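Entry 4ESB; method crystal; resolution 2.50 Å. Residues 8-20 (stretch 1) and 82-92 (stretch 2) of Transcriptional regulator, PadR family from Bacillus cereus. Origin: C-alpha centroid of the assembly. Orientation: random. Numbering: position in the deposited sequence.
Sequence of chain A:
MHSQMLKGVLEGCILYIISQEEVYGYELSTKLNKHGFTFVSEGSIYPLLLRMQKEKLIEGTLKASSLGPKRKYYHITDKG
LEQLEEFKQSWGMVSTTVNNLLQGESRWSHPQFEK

Stretch 1, residues 8-20: GVLEGCILYIISQ
Stretch 2 82-92: EQLEEFKQSWG

Residues 10-20 of stretch 1 form a helix that is led in by Gly8 and Val9, whereas stretch 2 is helical throughout and belongs to a helix that extends beyond both of its ends. The two helix axes approach to 9.5 Å, and their N-to-C directions diverge by 123° (signed crossing angle -123°), so the chains run obliquely antiparallel. Register is set by two CA-CA pairs, Gly12 with Phe87 at 6.1 Å and Leu15 with Leu84 at 6.2 Å. Together the stretches bury 474 Å². No direct hydrogen bond joins them; the contact is made by apolar packing and one bridging water.

Gly8 (phi/psi -61/-43) makes no contact. Val9 (-101/4, chi1 m) points toward stretch 2 and meets two aromatic rings one helical turn apart: its CB lies 4.1 Å from CZ of Phe87, and its CG1 lies 4.0 Å from CZ3 of Trp91 (chi1 t, chi2 -105°). The carbonyl of Val9 accepts the first helical bond of the stretch, from Cys13 N to Val9 O at 3.1 Å, and regular i to i+4 bonds follow through Ser19. Leu10 (t, p) turns away. Glu11 leaves its helix sideways, but its extended t, t side chain brings OE2 to 3.7 Å from NE2 of Gln83 (t, t), a polar approach at the margin of the contact.

At Gly12 the backbone itself is the packing surface. Its CA sits 3.7 Å from the centroid of the Phe87 ring, only 8° off the ring normal, a CH-pi contact over one face. Phe87 adopts chi1 t with chi2 75°. A CB on residue 12 would point toward stretch 2 and fall 2.6 Å from CD1 of Phe87, a clash; the absence of a side chain therefore lets the ring lie directly against the helix. Cys13 (m) points away, yet its SG remains 4.5 Å from CZ of Phe87. Ile14 (m, t) faces away from stretch 2.

The next turn receives Leu84 (t, p), whose side chain fits as a knob among Gly12, Leu15, Tyr16 and Ser19. Its CD1 lies 4.1 Å from CB of Leu15 (m, t) and 4.0 Å from CB of Tyr16, while its CD2 reaches to 3.4 Å from OG of Ser19. Tyr16 (chi1 t, chi2 76°) projects sideways, and CE of Lys88 approaches CD1 of Tyr16 at 3.6 Å, at the ring edge and near its plane. The lysine reaches this position through an m, t, t, t side chain.

Ile17 (m, t) points away and Ile18 (m, t) is out of reach. Ser19 (p) faces stretch 2, and its OG donates back to Tyr16 O at 2.7 Å. That leaves OG able to accept from a water 2.7 Å away. The same water accepts from NZ of Lys88 and from NE2 of Gln20 (m, m), each 2.8 Å from the water oxygen, thereby linking the two helices by hydrogen bonds beside the apolar contact.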

# COMPACT_ATOMS: atom_id res chain seq x y z
N GLY A 8 5.84 -0.42 1.92
CA GLY A 8 4.73 0.01 2.75
C GLY A 8 4.17 -1.14 3.56
O GLY A 8 3.88 -1.00 4.75
N VAL A 9 4.04 -2.30 2.92
CA VAL A 9 3.39 -3.45 3.52
C VAL A 9 4.37 -4.50 4.05
O VAL A 9 3.97 -5.56 4.51
CB VAL A 9 2.48 -4.15 2.49
CG1 VAL A 9 1.45 -3.18 1.93
CG2 VAL A 9 3.33 -4.74 1.36
N LEU A 10 5.66 -4.20 3.97
CA LEU A 10 6.69 -5.17 4.32
C LEU A 10 6.76 -5.43 5.82
O LEU A 10 6.93 -6.57 6.26
CB LEU A 10 8.06 -4.71 3.80
CG LEU A 10 9.26 -5.61 4.07
CD1 LEU A 10 9.11 -6.97 3.41
CD2 LEU A 10 10.53 -4.93 3.59
N GLU A 11 6.62 -4.37 6.61
CA GLU A 11 6.61 -4.50 8.07
C GLU A 11 5.47 -5.41 8.52
O GLU A 11 5.65 -6.25 9.40
CB GLU A 11 6.49 -3.13 8.72
CG GLU A 11 6.44 -3.16 10.24
CD GLU A 11 6.83 -1.83 10.87
OE1 GLU A 11 7.20 -0.90 10.12
OE2 GLU A 11 6.77 -1.71 12.11
N GLY A 12 4.31 -5.25 7.89
CA GLY A 12 3.14 -6.05 8.23
C GLY A 12 3.29 -7.51 7.86
O GLY A 12 2.84 -8.39 8.59
N CYS A 13 3.92 -7.77 6.72
CA CYS A 13 4.11 -9.14 6.25
C CYS A 13 5.17 -9.84 7.08
O CYS A 13 5.12 -11.05 7.29
CB CYS A 13 4.48 -9.15 4.77
SG CYS A 13 3.13 -8.65 3.68
N ILE A 14 6.15 -9.07 7.55
CA ILE A 14 7.16 -9.58 8.46
C ILE A 14 6.52 -9.97 9.80
O ILE A 14 6.84 -11.01 10.36
CB ILE A 14 8.28 -8.55 8.69
CG1 ILE A 14 9.25 -8.57 7.51
CG2 ILE A 14 9.02 -8.83 10.00
CD1 ILE A 14 10.37 -7.56 7.60
N LEU A 15 5.62 -9.13 10.30
CA LEU A 15 4.91 -9.45 11.54
C LEU A 15 4.06 -10.70 11.36
O LEU A 15 4.01 -11.56 12.24
CB LEU A 15 4.03 -8.29 12.00
CG LEU A 15 4.74 -7.04 12.54
CD1 LEU A 15 3.72 -5.95 12.81
CD2 LEU A 15 5.53 -7.36 13.80
N TYR A 16 3.39 -10.80 10.21
CA TYR A 16 2.55 -11.97 9.95
C TYR A 16 3.38 -13.24 10.01
O TYR A 16 3.03 -14.20 10.69
CB TYR A 16 1.88 -11.89 8.58
CG TYR A 16 1.07 -13.12 8.28
CD1 TYR A 16 -0.17 -13.32 8.88
CD2 TYR A 16 1.54 -14.10 7.41
CE1 TYR A 16 -0.91 -14.45 8.62
CE2 TYR A 16 0.80 -15.23 7.15
CZ TYR A 16 -0.42 -15.41 7.76
OH TYR A 16 -1.16 -16.54 7.50
N ILE A 17 4.50 -13.24 9.28
CA ILE A 17 5.36 -14.41 9.18
C ILE A 17 5.90 -14.80 10.55
O ILE A 17 5.84 -15.97 10.94
CB ILE A 17 6.51 -14.17 8.20
CG1 ILE A 17 6.00 -14.25 6.76
CG2 ILE A 17 7.63 -15.18 8.41
CD1 ILE A 17 6.88 -13.56 5.75
N ILE A 18 6.43 -13.83 11.28
CA ILE A 18 6.98 -14.08 12.61
C ILE A 18 5.90 -14.54 13.58
O ILE A 18 6.18 -15.34 14.48
CB ILE A 18 7.69 -12.84 13.18
CG1 ILE A 18 8.90 -12.47 12.31
CG2 ILE A 18 8.13 -13.09 14.61
CD1 ILE A 18 9.76 -11.36 12.87
N SER A 19 4.68 -14.05 13.41
CA SER A 19 3.58 -14.42 14.29
C SER A 19 3.24 -15.90 14.12
O SER A 19 2.72 -16.53 15.04
CB SER A 19 2.34 -13.55 14.04
OG SER A 19 1.55 -14.02 12.96
N GLN A 20 3.55 -16.44 12.95
CA GLN A 20 3.18 -17.81 12.62
C GLN A 20 4.30 -18.79 12.92
O GLN A 20 4.04 -19.98 13.14
CB GLN A 20 2.77 -17.91 11.15
CG GLN A 20 1.47 -17.19 10.83
CD GLN A 20 0.29 -17.76 11.59
OE1 GLN A 20 0.09 -18.98 11.63
NE2 GLN A 20 -0.50 -16.89 12.21
N GLU A 82 -1.06 -6.87 18.26
CA GLU A 82 -2.10 -5.85 18.16
C GLU A 82 -1.97 -5.14 16.82
O GLU A 82 -2.95 -4.95 16.10
CB GLU A 82 -1.98 -4.83 19.29
CG GLU A 82 -2.68 -5.22 20.57
CD GLU A 82 -2.26 -4.36 21.75
OE1 GLU A 82 -1.55 -3.35 21.52
OE2 GLU A 82 -2.62 -4.69 22.89
N GLN A 83 -0.74 -4.75 16.51
CA GLN A 83 -0.46 -3.98 15.31
C GLN A 83 -0.63 -4.83 14.06
O GLN A 83 -1.02 -4.33 13.00
CB GLN A 83 0.97 -3.43 15.38
CG GLN A 83 1.29 -2.40 14.31
CD GLN A 83 2.55 -1.61 14.62
OE1 GLN A 83 2.76 -1.20 15.77
NE2 GLN A 83 3.39 -1.40 13.62
N LEU A 84 -0.36 -6.13 14.18
CA LEU A 84 -0.58 -7.06 13.08
C LEU A 84 -2.06 -7.11 12.72
O LEU A 84 -2.43 -7.16 11.55
CB LEU A 84 -0.07 -8.45 13.43
CG LEU A 84 -0.42 -9.57 12.45
CD1 LEU A 84 0.15 -9.28 11.06
CD2 LEU A 84 0.08 -10.91 12.96
N GLU A 85 -2.92 -7.08 13.74
CA GLU A 85 -4.36 -7.10 13.52
C GLU A 85 -4.81 -5.81 12.84
O GLU A 85 -5.66 -5.83 11.95
CB GLU A 85 -5.12 -7.29 14.83
CG GLU A 85 -4.89 -8.65 15.49
CD GLU A 85 -5.05 -9.80 14.51
OE1 GLU A 85 -6.19 -10.02 14.03
OE2 GLU A 85 -4.05 -10.49 14.22
N GLU A 86 -4.24 -4.69 13.26
CA GLU A 86 -4.51 -3.41 12.61
C GLU A 86 -4.13 -3.48 11.13
O GLU A 86 -4.88 -3.01 10.27
CB GLU A 86 -3.73 -2.29 13.29
CG GLU A 86 -4.16 -2.01 14.72
CD GLU A 86 -3.20 -1.08 15.44
OE1 GLU A 86 -2.28 -0.54 14.79
OE2 GLU A 86 -3.37 -0.88 16.67
N PHE A 87 -2.98 -4.08 10.83
CA PHE A 87 -2.51 -4.20 9.45
C PHE A 87 -3.45 -5.07 8.62
O PHE A 87 -3.77 -4.73 7.48
CB PHE A 87 -1.09 -4.76 9.40
CG PHE A 87 -0.64 -5.14 8.02
CD1 PHE A 87 -0.28 -4.16 7.11
CD2 PHE A 87 -0.59 -6.46 7.63
CE1 PHE A 87 0.13 -4.49 5.84
CE2 PHE A 87 -0.18 -6.81 6.35
CZ PHE A 87 0.18 -5.82 5.46
N LYS A 88 -3.87 -6.20 9.18
CA LYS A 88 -4.77 -7.10 8.47
C LYS A 88 -6.09 -6.42 8.13
O LYS A 88 -6.65 -6.64 7.06
CB LYS A 88 -5.04 -8.36 9.30
CG LYS A 88 -3.82 -9.26 9.44
CD LYS A 88 -4.12 -10.50 10.27
CE LYS A 88 -2.89 -11.40 10.36
NZ LYS A 88 -3.09 -12.59 11.23
N GLN A 89 -6.57 -5.59 9.04
CA GLN A 89 -7.83 -4.89 8.83
C GLN A 89 -7.67 -3.81 7.76
O GLN A 89 -8.45 -3.75 6.81
CB GLN A 89 -8.33 -4.27 10.14
CG GLN A 89 -8.98 -5.29 11.05
CD GLN A 89 -9.05 -4.82 12.49
OE1 GLN A 89 -8.96 -3.62 12.77
NE2 GLN A 89 -9.19 -5.77 13.41
N SER A 90 -6.66 -2.97 7.93
CA SER A 90 -6.38 -1.93 6.95
C SER A 90 -6.17 -2.54 5.57
O SER A 90 -6.72 -2.05 4.58
CB SER A 90 -5.14 -1.12 7.35
OG SER A 90 -5.20 -0.69 8.69
N TRP A 91 -5.38 -3.61 5.50
CA TRP A 91 -5.03 -4.20 4.21
C TRP A 91 -6.24 -4.73 3.45
O TRP A 91 -6.34 -4.54 2.24
CB TRP A 91 -4.02 -5.33 4.36
CG TRP A 91 -3.89 -6.07 3.07
CD1 TRP A 91 -4.40 -7.30 2.78
CD2 TRP A 91 -3.26 -5.59 1.88
NE1 TRP A 91 -4.11 -7.63 1.48
CE2 TRP A 91 -3.41 -6.60 0.90
CE3 TRP A 91 -2.58 -4.42 1.55
CZ2 TRP A 91 -2.90 -6.46 -0.39
CZ3 TRP A 91 -2.07 -4.29 0.27
CH2 TRP A 91 -2.23 -5.30 -0.68
N GLY A 92 -7.13 -5.41 4.15
CA GLY A 92 -8.29 -6.01 3.50
C GLY A 92 -9.23 -4.92 3.00
O GLY A 92 -9.94 -5.10 2.01
O HOH W 1 -1.14 -14.19 12.43